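Local coordinates for protein actinorhodin polyketide putative beta-ketoacyl synthase 2 (Streptomyces coelicolor A3, PDB 1TQY) that probably serves as the chain length factor that partners a beta-ketoacyl synthase in assembling the polyketide backbone of the antibiotic actinorhodin, at residues A32-R37 against I362-G367; T76-R81 against G116-H121; L101-M106 against G157-S162. All coordinates share one frame; numbering follows the deposited sequence.

Contact 1 of 3, residues A32-R37 against I362-G367; sequences AVLDGR and IAPTAG
The end of helix 26-34 approaches the loop 362-367 at two levels, with Leu34 CA 5.7 Å from Ala363 CA and Gly36 CA 5.4 Å from Ala366 CA. The tightest apolar touch is made by Val33, whose CG1 lies anti to the backbone N (chi1 173°) and meets Ala363 CB at 3.6 Å. Leu34 starts out turned from the loop, yet its end swings back so that CD2 reaches Pro364 CD at 4.2 Å, the two side chains crossing at about a right angle. The proline ring also leans on the helix backbone, with Pro364 CG 3.6 Å from Val33 O and a little farther, 4.1 Å, from Leu34 O. Further along, the methyl of Ala366 points at the turn and rests 3.9 Å from Gly36 O. This is therefore van der Waals packing throughout, methyls and a proline ring set against a helix end. Pro384 touches both Leu34 and Pro364 and extends the apolar patch, while Thr332 and Thr336 bond the backbone of the loop through Ala363 O and Ala366 N. The turn that receives Ala366 is a Schellman motif: Gly36 has positive phi (73°), Arg37 N bonds back to Ala32 O at 2.7 Å and, inside that bond, Gly36 N reaches Val33 O at 3.2 Å. Within the ketosynthase (thiolase-like) fold, it ends an N-terminal helix against the loop that follows helix 345-359.

Contact 2 of 3, residues T76-R81 against G116-H121; sequences TDPSTR and GFDFTH
Asp77 and Phe119 are joined by one bond that runs from the first turn of helix 117-129 to the residue just before helix 78-93: Phe119 N donates to Asp77 OD1 at 2.9 Å, with an angle of 156° at the hydrogen, and meets that oxygen nearly along its C-O axis. Asp77 CB points toward Gly116, and with CG anti to the backbone N (chi1 179°) the carboxylate carbon comes to lie against Gly116 CA, 3.3 Å from Asp77 CG. The CB atoms of Asp118 and Phe119 border OD1. The other oxygen serves its own helix. Asp77 is the N-cap of helix 78-93, and its OD2 takes the capping bond from Ser79 N at 2.9 Å and a further one from Ser79 OG at 2.8 Å, the two donors arriving from opposite faces of the carboxylate plane. A water also donates to OD2 while accepting from Asp118 N, a second link between the helix starts. Pro78 and Asp118 cross at about a right angle, with Pro78 CD 4.0 Å from Asp118 CB. The Phe119 ring continues past the contact to pack on Glu139 and Ala142, and His121 stacks on an aromatic residue of another chain of the assembly. Asp118 OD2 is 4.4 Å from Asp77 OD1, but it pairs with Arg122, which would offset part of the repulsion. One carboxylate thus accepts amides from two helix N-termini, and their combined dipoles would be expected to stabilise its negative charge in this buried place.

Contact 3 of 3, residues L101-M106 against G157-S162; sequences LTDYDM and GMRGPS
Arg159 O lies at the edge of the Tyr104 ring, near its plane and 3.9 Å from CD1, while Asp103 OD2 sits over the centre of one ring face. The Arg159 guanidinium has Asp103 CB at its own edge, in plane, and is turned 61° from the Asp103 carboxylate. These groups lie where two loops of the thiolase-like fold meet, each leading into one of the parallel strands 106-111 and 163-166. Arg159 NH1 and Asp103 OD2 form a salt bridge at 3.3 Å, in which the hydrogen bond is weak, and both side chains have partners on the other protein of the assembly: a basic residue for Asp103 OD2, a backbone group for Arg159 NE. The contact thus reaches the interface between the chains. Backbone bonds carry the join between the loops. Arg159 N donates to Asp103 O at 2.9 Å, from the face of that carbonyl opposite to Met106 N, and Gly160 N donates to Met106 O at 2.8 Å. Gly160 also brings its CA to 3.2 Å from Tyr104 O. Met106 and Met158 cross at about a right angle. Met158 is extended beyond CG, whereas Met106 bends at its thioether (chi3 -77°), and Met106 CB touches Met158 CG at 3.5 Å.

From the N terminus, the chain first passes residues 32-37 at the end of helix 26-34, whose partner comes only at 362-367, so contact 1 closes a very long loop that contains the other two. Inside it, residues 76-81 open helix 78-93 and residues 101-106 lead into strand 106-111. Contact 2 then closes at 116-121 and contact 3 at 157-162. Their segments alternate, so these two loops cross. Contact 2 ties the starts of two helices and contact 3 the approaches to two parallel strands, all in the N-terminal half of the ketosynthase fold, whereas contact 1 joins an early helix end to the loop after helix 345-359. Contacts 1 and 3 lie on opposite sides of the chain's centre.

Contact 1 of 3, residues A32-R37 against I362-G367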
ATOM      1  N   ALA B  32      12.056 -15.553  24.751  1.00 30.10           N
ATOM      2  CA  ALA B  32      13.330 -15.580  24.030  1.00 31.10           C
ATOM      3  C   ALA B  32      14.023 -14.214  24.054  1.00 31.38           C
ATOM      4  O   ALA B  32      15.246 -14.126  24.179  1.00 30.93           O
ATOM      5  CB  ALA B  32      13.102 -16.025  22.590  1.00 29.68           C
ATOM      6  N   VAL B  33      13.229 -13.155  23.939  1.00 30.80           N
ATOM      7  CA  VAL B  33      13.747 -11.794  23.948  1.00 31.10           C
ATOM      8  C   VAL B  33      14.430 -11.424  25.256  1.00 31.21           C
ATOM      9  O   VAL B  33      15.533 -10.883  25.256  1.00 32.38           O
ATOM     10  CB  VAL B  33      12.629 -10.789  23.696  1.00 30.37           C
ATOM     11  CG1 VAL B  33      13.153  -9.375  23.886  1.00 31.15           C
ATOM     12  CG2 VAL B  33      12.087 -10.977  22.303  1.00 30.42           C
ATOM     13  N   LEU B  34      13.768 -11.703  26.370  1.00 31.82           N
ATOM     14  CA  LEU B  34      14.328 -11.377  27.668  1.00 32.50           C
ATOM     15  C   LEU B  34      15.547 -12.229  27.974  1.00 33.10           C
ATOM     16  O   LEU B  34      16.422 -11.823  28.736  1.00 32.63           O
ATOM     17  CB  LEU B  34      13.277 -11.558  28.766  1.00 31.71           C
ATOM     18  CG  LEU B  34      12.113 -10.558  28.785  1.00 33.34           C
ATOM     19  CD1 LEU B  34      11.215 -10.842  29.975  1.00 32.31           C
ATOM     20  CD2 LEU B  34      12.648  -9.130  28.867  1.00 33.30           C
ATOM     21  N   ASP B  35      15.605 -13.406  27.365  1.00 32.96           N
ATOM     22  CA  ASP B  35      16.718 -14.314  27.575  1.00 33.75           C
ATOM     23  C   ASP B  35      17.812 -14.160  26.525  1.00 33.34           C
ATOM     24  O   ASP B  35      18.829 -14.857  26.562  1.00 34.08           O
ATOM     25  CB  ASP B  35      16.222 -15.756  27.574  1.00 37.86           C
ATOM     26  CG  ASP B  35      17.319 -16.735  27.911  1.00 42.42           C
ATOM     27  OD1 ASP B  35      18.075 -16.451  28.870  1.00 45.36           O
ATOM     28  OD2 ASP B  35      17.430 -17.781  27.233  1.00 45.76           O
ATOM     29  N   GLY B  36      17.604 -13.251  25.582  1.00 32.03           N
ATOM     30  CA  GLY B  36      18.592 -13.048  24.543  1.00 30.97           C
ATOM     31  C   GLY B  36      18.666 -14.140  23.492  1.00 30.31           C
ATOM     32  O   GLY B  36      19.595 -14.133  22.689  1.00 31.56           O
ATOM     33  N   ARG B  37      17.719 -15.080  23.488  1.00 30.29           N
ATOM     34  CA  ARG B  37      17.722 -16.161  22.487  1.00 28.51           C
ATOM     35  C   ARG B  37      17.244 -15.650  21.133  1.00 27.32           C
ATOM     36  O   ARG B  37      16.133 -15.132  21.015  1.00 26.86           O
ATOM     37  CB  ARG B  37      16.785 -17.308  22.878  1.00 29.97           C
ATOM     38  CG  ARG B  37      17.213 -18.189  24.028  1.00 34.36           C
ATOM     39  CD  ARG B  37      16.349 -19.456  24.034  1.00 35.85           C
ATOM     40  NE  ARG B  37      14.926 -19.150  24.160  1.00 33.12           N
ATOM     41  CZ  ARG B  37      14.345 -18.790  25.299  1.00 34.24           C
ATOM     42  NH1 ARG B  37      15.068 -18.700  26.405  1.00 36.16           N
ATOM     43  NH2 ARG B  37      13.046 -18.512  25.338  1.00 35.63           N
ATOM     44  N   ILE B 362      13.010  -3.295  30.369  1.00 31.39           N
ATOM     45  CA  ILE B 362      13.374  -3.001  28.984  1.00 29.64           C
ATOM     46  C   ILE B 362      14.009  -4.217  28.315  1.00 27.92           C
ATOM     47  O   ILE B 362      15.062  -4.691  28.745  1.00 28.79           O
ATOM     48  CB  ILE B 362      14.374  -1.815  28.892  1.00 29.01           C
ATOM     49  CG1 ILE B 362      13.739  -0.554  29.499  1.00 29.50           C
ATOM     50  CG2 ILE B 362      14.759  -1.569  27.427  1.00 26.72           C
ATOM     51  CD1 ILE B 362      14.662   0.657  29.565  1.00 27.10           C
ATOM     52  N   ALA B 363      13.362  -4.715  27.263  1.00 28.37           N
ATOM     53  CA  ALA B 363      13.861  -5.865  26.504  1.00 27.15           C
ATOM     54  C   ALA B 363      15.284  -5.509  26.075  1.00 27.20           C
ATOM     55  O   ALA B 363      15.519  -4.435  25.544  1.00 26.67           O
ATOM     56  CB  ALA B 363      12.982  -6.092  25.287  1.00 26.49           C
ATOM     57  N   PRO B 364      16.249  -6.410  26.296  1.00 27.23           N
ATOM     58  CA  PRO B 364      17.646  -6.153  25.934  1.00 26.86           C
ATOM     59  C   PRO B 364      18.017  -6.363  24.468  1.00 26.92           C
ATOM     60  O   PRO B 364      17.217  -6.856  23.672  1.00 25.02           O
ATOM     61  CB  PRO B 364      18.402  -7.111  26.840  1.00 25.88           C
ATOM     62  CG  PRO B 364      17.512  -8.325  26.814  1.00 27.31           C
ATOM     63  CD  PRO B 364      16.118  -7.706  26.985  1.00 26.76           C
ATOM     64  N   THR B 365      19.240  -5.968  24.119  1.00 26.36           N
ATOM     65  CA  THR B 365      19.747  -6.130  22.761  1.00 25.68           C
ATOM     66  C   THR B 365      20.757  -7.268  22.807  1.00 26.46           C
ATOM     67  O   THR B 365      21.637  -7.282  23.667  1.00 28.32           O
ATOM     68  CB  THR B 365      20.463  -4.862  22.257  1.00 25.05           C
ATOM     69  OG1 THR B 365      19.594  -3.734  22.407  1.00 24.67           O
ATOM     70  CG2 THR B 365      20.843  -5.019  20.788  1.00 23.91           C
ATOM     71  N   ALA B 366      20.620  -8.213  21.883  1.00 26.27           N
ATOM     72  CA  ALA B 366      21.502  -9.374  21.802  1.00 26.76           C
ATOM     73  C   ALA B 366      22.640  -9.171  20.799  1.00 27.96           C
ATOM     74  O   ALA B 366      22.519  -8.373  19.870  1.00 27.21           O
ATOM     75  CB  ALA B 366      20.691 -10.608  21.396  1.00 26.24           C
ATOM     76  N   GLY B 367      23.745  -9.893  21.005  1.00 28.73           N
ATOM     77  CA  GLY B 367      24.883  -9.838  20.095  1.00 30.26           C
ATOM     78  C   GLY B 367      25.897  -8.715  20.229  1.00 30.00           C
ATOM     79  O   GLY B 367      27.099  -8.969  20.350  1.00 30.45           O
TER

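Contact 2 of 3, residues T76-R81 against G116-H121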
ATOM      1  N   THR B  76      -2.841 -19.440  -0.333  1.00 27.47           N
ATOM      2  CA  THR B  76      -2.064 -18.541   0.499  1.00 26.27           C
ATOM      3  C   THR B  76      -0.560 -18.773   0.485  1.00 26.81           C
ATOM      4  O   THR B  76      -0.073 -19.909   0.466  1.00 24.79           O
ATOM      5  CB  THR B  76      -2.561 -18.591   1.946  1.00 26.00           C
ATOM      6  OG1 THR B  76      -2.590 -19.953   2.388  1.00 26.33           O
ATOM      7  CG2 THR B  76      -3.956 -17.994   2.040  1.00 24.65           C
ATOM      8  N   ASP B  77       0.158 -17.655   0.487  1.00 27.43           N
ATOM      9  CA  ASP B  77       1.614 -17.626   0.495  1.00 26.77           C
ATOM     10  C   ASP B  77       2.042 -17.817   1.946  1.00 26.44           C
ATOM     11  O   ASP B  77       1.236 -17.627   2.862  1.00 26.35           O
ATOM     12  CB  ASP B  77       2.084 -16.245   0.009  1.00 26.46           C
ATOM     13  CG  ASP B  77       3.605 -16.101   0.008  1.00 27.60           C
ATOM     14  OD1 ASP B  77       4.236 -16.609  -0.941  1.00 28.35           O
ATOM     15  OD2 ASP B  77       4.155 -15.498   0.963  1.00 24.74           O
ATOM     16  N   PRO B  78       3.308 -18.193   2.181  1.00 25.10           N
ATOM     17  CA  PRO B  78       3.724 -18.367   3.574  1.00 24.02           C
ATOM     18  C   PRO B  78       3.462 -17.115   4.407  1.00 22.75           C
ATOM     19  O   PRO B  78       2.997 -17.204   5.552  1.00 20.79           O
ATOM     20  CB  PRO B  78       5.211 -18.664   3.458  1.00 25.33           C
ATOM     21  CG  PRO B  78       5.275 -19.461   2.211  1.00 27.54           C
ATOM     22  CD  PRO B  78       4.324 -18.728   1.262  1.00 25.74           C
ATOM     23  N   SER B  79       3.761 -15.953   3.841  1.00 21.84           N
ATOM     24  CA  SER B  79       3.543 -14.693   4.562  1.00 24.45           C
ATOM     25  C   SER B  79       2.080 -14.519   4.989  1.00 23.34           C
ATOM     26  O   SER B  79       1.802 -14.120   6.118  1.00 25.43           O
ATOM     27  CB  SER B  79       3.951 -13.492   3.697  1.00 23.75           C
ATOM     28  OG  SER B  79       3.131 -13.403   2.549  1.00 24.11           O
ATOM     29  N   THR B  80       1.146 -14.817   4.092  1.00 23.32           N
ATOM     30  CA  THR B  80      -0.266 -14.649   4.423  1.00 22.35           C
ATOM     31  C   THR B  80      -0.761 -15.606   5.513  1.00 23.47           C
ATOM     32  O   THR B  80      -1.587 -15.244   6.365  1.00 23.41           O
ATOM     33  CB  THR B  80      -1.129 -14.787   3.165  1.00 22.86           C
ATOM     34  OG1 THR B  80      -0.728 -13.790   2.217  1.00 22.03           O
ATOM     35  CG2 THR B  80      -2.607 -14.598   3.504  1.00 23.24           C
ATOM     36  N   ARG B  81      -0.242 -16.828   5.503  1.00 23.41           N
ATOM     37  CA  ARG B  81      -0.641 -17.815   6.501  1.00 24.05           C
ATOM     38  C   ARG B  81      -0.196 -17.372   7.884  1.00 24.70           C
ATOM     39  O   ARG B  81      -0.906 -17.557   8.880  1.00 23.76           O
ATOM     40  CB  ARG B  81      -0.040 -19.177   6.165  1.00 24.66           C
ATOM     41  CG  ARG B  81      -0.508 -19.693   4.827  1.00 23.95           C
ATOM     42  CD  ARG B  81       0.249 -20.936   4.480  1.00 23.13           C
ATOM     43  NE  ARG B  81      -0.171 -21.546   3.223  1.00 23.44           N
ATOM     44  CZ  ARG B  81       0.371 -22.661   2.748  1.00 23.96           C
ATOM     45  NH1 ARG B  81       1.342 -23.263   3.433  1.00 25.06           N
ATOM     46  NH2 ARG B  81      -0.051 -23.173   1.603  1.00 22.17           N
ATOM     47  N   GLY B 116       3.229 -11.857  -1.628  1.00 22.38           N
ATOM     48  CA  GLY B 116       3.399 -13.298  -1.650  1.00 23.75           C
ATOM     49  C   GLY B 116       4.446 -13.693  -2.663  1.00 23.97           C
ATOM     50  O   GLY B 116       4.125 -14.306  -3.672  1.00 24.63           O
ATOM     51  N   PHE B 117       5.708 -13.363  -2.390  1.00 24.40           N
ATOM     52  CA  PHE B 117       6.776 -13.653  -3.331  1.00 23.53           C
ATOM     53  C   PHE B 117       7.082 -15.138  -3.591  1.00 22.30           C
ATOM     54  O   PHE B 117       7.316 -15.502  -4.737  1.00 21.62           O
ATOM     55  CB  PHE B 117       8.053 -12.911  -2.929  1.00 22.37           C
ATOM     56  CG  PHE B 117       8.901 -12.511  -4.106  1.00 21.44           C
ATOM     57  CD1 PHE B 117       8.470 -11.522  -4.980  1.00 19.43           C
ATOM     58  CD2 PHE B 117      10.089 -13.176  -4.385  1.00 19.23           C
ATOM     59  CE1 PHE B 117       9.202 -11.199  -6.116  1.00 18.42           C
ATOM     60  CE2 PHE B 117      10.828 -12.859  -5.525  1.00 20.97           C
ATOM     61  CZ  PHE B 117      10.380 -11.870  -6.392  1.00 20.14           C
ATOM     62  N   ASP B 118       7.094 -15.985  -2.559  1.00 22.80           N
ATOM     63  CA  ASP B 118       7.353 -17.402  -2.774  1.00 24.23           C
ATOM     64  C   ASP B 118       6.306 -17.905  -3.767  1.00 25.14           C
ATOM     65  O   ASP B 118       6.620 -18.590  -4.739  1.00 27.38           O
ATOM     66  CB  ASP B 118       7.234 -18.202  -1.475  1.00 24.63           C
ATOM     67  CG  ASP B 118       7.394 -19.708  -1.705  1.00 25.92           C
ATOM     68  OD1 ASP B 118       8.537 -20.193  -1.805  1.00 24.67           O
ATOM     69  OD2 ASP B 118       6.370 -20.398  -1.791  1.00 25.63           O
ATOM     70  N   PHE B 119       5.054 -17.545  -3.519  1.00 24.86           N
ATOM     71  CA  PHE B 119       3.968 -17.961  -4.385  1.00 24.57           C
ATOM     72  C   PHE B 119       4.151 -17.452  -5.809  1.00 23.60           C
ATOM     73  O   PHE B 119       4.056 -18.221  -6.763  1.00 22.01           O
ATOM     74  CB  PHE B 119       2.617 -17.478  -3.832  1.00 24.27           C
ATOM     75  CG  PHE B 119       1.425 -18.161  -4.457  1.00 24.55           C
ATOM     76  CD1 PHE B 119       1.031 -17.861  -5.760  1.00 21.94           C
ATOM     77  CD2 PHE B 119       0.726 -19.139  -3.754  1.00 25.72           C
ATOM     78  CE1 PHE B 119      -0.037 -18.526  -6.357  1.00 24.14           C
ATOM     79  CE2 PHE B 119      -0.344 -19.811  -4.345  1.00 26.37           C
ATOM     80  CZ  PHE B 119      -0.725 -19.501  -5.650  1.00 24.44           C
ATOM     81  N   THR B 120       4.430 -16.165  -5.973  1.00 22.81           N
ATOM     82  CA  THR B 120       4.571 -15.644  -7.329  1.00 23.64           C
ATOM     83  C   THR B 120       5.784 -16.204  -8.080  1.00 21.50           C
ATOM     84  O   THR B 120       5.737 -16.356  -9.301  1.00 20.89           O
ATOM     85  CB  THR B 120       4.592 -14.079  -7.342  1.00 24.33           C
ATOM     86  OG1 THR B 120       4.293 -13.620  -8.659  1.00 27.81           O
ATOM     87  CG2 THR B 120       5.963 -13.531  -6.950  1.00 26.45           C
ATOM     88  N   HIS B 121       6.867 -16.505  -7.362  1.00 21.42           N
ATOM     89  CA  HIS B 121       8.059 -17.059  -8.007  1.00 20.11           C
ATOM     90  C   HIS B 121       7.693 -18.395  -8.661  1.00 21.31           C
ATOM     91  O   HIS B 121       8.020 -18.648  -9.825  1.00 22.26           O
ATOM     92  CB  HIS B 121       9.176 -17.267  -6.982  1.00 19.05           C
ATOM     93  CG  HIS B 121      10.460 -17.784  -7.565  1.00 21.01           C
ATOM     94  ND1 HIS B 121      11.530 -18.153  -6.779  1.00 19.71           N
ATOM     95  CD2 HIS B 121      10.836 -18.021  -8.846  1.00 19.45           C
ATOM     96  CE1 HIS B 121      12.509 -18.597  -7.550  1.00 19.26           C
ATOM     97  NE2 HIS B 121      12.113 -18.528  -8.807  1.00 19.64           N
TER
HETATM   98  O   HOH W   1       6.857 -15.337   0.090  1.00 27.57           O

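Contact 3 of 3, residues L101-M106 against G157-S162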
ATOM      1  N   LEU B 101     -19.665  -8.344  16.732  1.00 38.30           N
ATOM      2  CA  LEU B 101     -19.503  -6.910  16.511  1.00 36.69           C
ATOM      3  C   LEU B 101     -20.051  -6.495  15.148  1.00 36.09           C
ATOM      4  O   LEU B 101     -20.112  -7.299  14.219  1.00 36.67           O
ATOM      5  CB  LEU B 101     -18.024  -6.525  16.613  1.00 35.87           C
ATOM      6  CG  LEU B 101     -17.358  -6.761  17.971  1.00 36.16           C
ATOM      7  CD1 LEU B 101     -15.860  -6.585  17.848  1.00 35.30           C
ATOM      8  CD2 LEU B 101     -17.936  -5.796  19.000  1.00 35.87           C
ATOM      9  N   THR B 102     -20.456  -5.235  15.039  1.00 34.76           N
ATOM     10  CA  THR B 102     -20.991  -4.709  13.792  1.00 34.67           C
ATOM     11  C   THR B 102     -19.919  -4.784  12.709  1.00 33.72           C
ATOM     12  O   THR B 102     -18.833  -4.219  12.866  1.00 33.38           O
ATOM     13  CB  THR B 102     -21.419  -3.238  13.946  1.00 35.06           C
ATOM     14  OG1 THR B 102     -22.416  -3.132  14.968  1.00 38.22           O
ATOM     15  CG2 THR B 102     -21.970  -2.706  12.630  1.00 33.95           C
ATOM     16  N   ASP B 103     -20.237  -5.462  11.612  1.00 33.12           N
ATOM     17  CA  ASP B 103     -19.301  -5.623  10.511  1.00 33.10           C
ATOM     18  C   ASP B 103     -18.599  -4.328  10.067  1.00 32.48           C
ATOM     19  O   ASP B 103     -17.374  -4.303   9.920  1.00 32.45           O
ATOM     20  CB  ASP B 103     -19.995  -6.304   9.317  1.00 35.08           C
ATOM     21  CG  ASP B 103     -21.126  -5.474   8.716  1.00 37.30           C
ATOM     22  OD1 ASP B 103     -21.812  -4.737   9.455  1.00 38.56           O
ATOM     23  OD2 ASP B 103     -21.339  -5.582   7.489  1.00 39.34           O
ATOM     24  N   TYR B 104     -19.355  -3.254   9.876  1.00 30.00           N
ATOM     25  CA  TYR B 104     -18.755  -1.998   9.456  1.00 29.77           C
ATOM     26  C   TYR B 104     -17.877  -1.340  10.534  1.00 28.92           C
ATOM     27  O   TYR B 104     -17.091  -0.457  10.220  1.00 29.75           O
ATOM     28  CB  TYR B 104     -19.827  -1.000   9.015  1.00 30.44           C
ATOM     29  CG  TYR B 104     -20.590  -1.404   7.769  1.00 31.06           C
ATOM     30  CD1 TYR B 104     -19.930  -1.667   6.568  1.00 30.05           C
ATOM     31  CD2 TYR B 104     -21.976  -1.508   7.790  1.00 29.88           C
ATOM     32  CE1 TYR B 104     -20.637  -2.027   5.421  1.00 31.80           C
ATOM     33  CE2 TYR B 104     -22.692  -1.865   6.651  1.00 31.29           C
ATOM     34  CZ  TYR B 104     -22.025  -2.122   5.472  1.00 31.32           C
ATOM     35  OH  TYR B 104     -22.737  -2.467   4.349  1.00 32.84           O
ATOM     36  N   ASP B 105     -18.006  -1.758  11.789  1.00 27.39           N
ATOM     37  CA  ASP B 105     -17.194  -1.178  12.848  1.00 28.85           C
ATOM     38  C   ASP B 105     -15.824  -1.849  13.006  1.00 28.28           C
ATOM     39  O   ASP B 105     -15.106  -1.587  13.971  1.00 27.85           O
ATOM     40  CB  ASP B 105     -17.929  -1.219  14.196  1.00 31.81           C
ATOM     41  CG  ASP B 105     -19.056  -0.194  14.290  1.00 34.74           C
ATOM     42  OD1 ASP B 105     -18.990   0.851  13.599  1.00 35.28           O
ATOM     43  OD2 ASP B 105     -19.998  -0.428  15.075  1.00 37.02           O
ATOM     44  N   MET B 106     -15.465  -2.712  12.063  1.00 27.79           N
ATOM     45  CA  MET B 106     -14.181  -3.399  12.111  1.00 27.77           C
ATOM     46  C   MET B 106     -13.384  -3.175  10.837  1.00 27.95           C
ATOM     47  O   MET B 106     -13.818  -3.537   9.740  1.00 29.02           O
ATOM     48  CB  MET B 106     -14.389  -4.890  12.344  1.00 27.88           C
ATOM     49  CG  MET B 106     -15.058  -5.190  13.671  1.00 28.49           C
ATOM     50  SD  MET B 106     -15.282  -6.958  13.907  1.00 31.02           S
ATOM     51  CE  MET B 106     -16.720  -7.275  12.844  1.00 26.81           C
ATOM     52  N   GLY B 157     -14.970 -11.289   8.720  1.00 28.62           N
ATOM     53  CA  GLY B 157     -16.160 -10.534   8.377  1.00 28.12           C
ATOM     54  C   GLY B 157     -16.061  -9.073   8.759  1.00 29.28           C
ATOM     55  O   GLY B 157     -17.023  -8.471   9.248  1.00 28.24           O
ATOM     56  N   MET B 158     -14.886  -8.492   8.534  1.00 27.95           N
ATOM     57  CA  MET B 158     -14.664  -7.082   8.846  1.00 27.06           C
ATOM     58  C   MET B 158     -14.917  -6.278   7.579  1.00 26.10           C
ATOM     59  O   MET B 158     -14.274  -6.518   6.567  1.00 25.14           O
ATOM     60  CB  MET B 158     -13.236  -6.890   9.362  1.00 27.90           C
ATOM     61  CG  MET B 158     -13.005  -7.646  10.649  1.00 28.36           C
ATOM     62  SD  MET B 158     -11.411  -7.358  11.421  1.00 30.62           S
ATOM     63  CE  MET B 158     -11.549  -8.503  12.834  1.00 30.73           C
ATOM     64  N   ARG B 159     -15.858  -5.336   7.635  1.00 25.49           N
ATOM     65  CA  ARG B 159     -16.218  -4.558   6.453  1.00 26.97           C
ATOM     66  C   ARG B 159     -15.959  -3.060   6.502  1.00 26.75           C
ATOM     67  O   ARG B 159     -16.257  -2.349   5.542  1.00 26.02           O
ATOM     68  CB  ARG B 159     -17.691  -4.799   6.121  1.00 29.36           C
ATOM     69  CG  ARG B 159     -18.011  -6.271   5.923  1.00 31.85           C
ATOM     70  CD  ARG B 159     -19.277  -6.484   5.120  1.00 32.48           C
ATOM     71  NE  ARG B 159     -19.380  -7.887   4.735  1.00 34.84           N
ATOM     72  CZ  ARG B 159     -19.730  -8.863   5.566  1.00 34.78           C
ATOM     73  NH1 ARG B 159     -20.029  -8.585   6.828  1.00 34.25           N
ATOM     74  NH2 ARG B 159     -19.740 -10.114   5.140  1.00 33.81           N
ATOM     75  N   GLY B 160     -15.410  -2.584   7.615  1.00 25.79           N
ATOM     76  CA  GLY B 160     -15.115  -1.169   7.751  1.00 26.36           C
ATOM     77  C   GLY B 160     -13.979  -0.719   6.846  1.00 25.62           C
ATOM     78  O   GLY B 160     -13.456  -1.515   6.056  1.00 26.23           O
ATOM     79  N   PRO B 161     -13.566   0.558   6.948  1.00 25.42           N
ATOM     80  CA  PRO B 161     -12.483   1.141   6.143  1.00 25.86           C
ATOM     81  C   PRO B 161     -11.201   0.345   6.369  1.00 24.71           C
ATOM     82  O   PRO B 161     -10.772   0.171   7.506  1.00 23.64           O
ATOM     83  CB  PRO B 161     -12.346   2.559   6.696  1.00 25.45           C
ATOM     84  CG  PRO B 161     -13.621   2.807   7.414  1.00 27.69           C
ATOM     85  CD  PRO B 161     -13.995   1.491   8.002  1.00 26.20           C
ATOM     86  N   SER B 162     -10.596  -0.123   5.286  1.00 26.36           N
ATOM     87  CA  SER B 162      -9.383  -0.917   5.367  1.00 26.08           C
ATOM     88  C   SER B 162      -8.373  -0.484   4.309  1.00 26.89           C
ATOM     89  O   SER B 162      -8.734   0.168   3.325  1.00 26.34           O
ATOM     90  CB  SER B 162      -9.712  -2.393   5.156  1.00 25.86           C
ATOM     91  OG  SER B 162     -10.510  -2.905   6.215  1.00 31.40           O
TER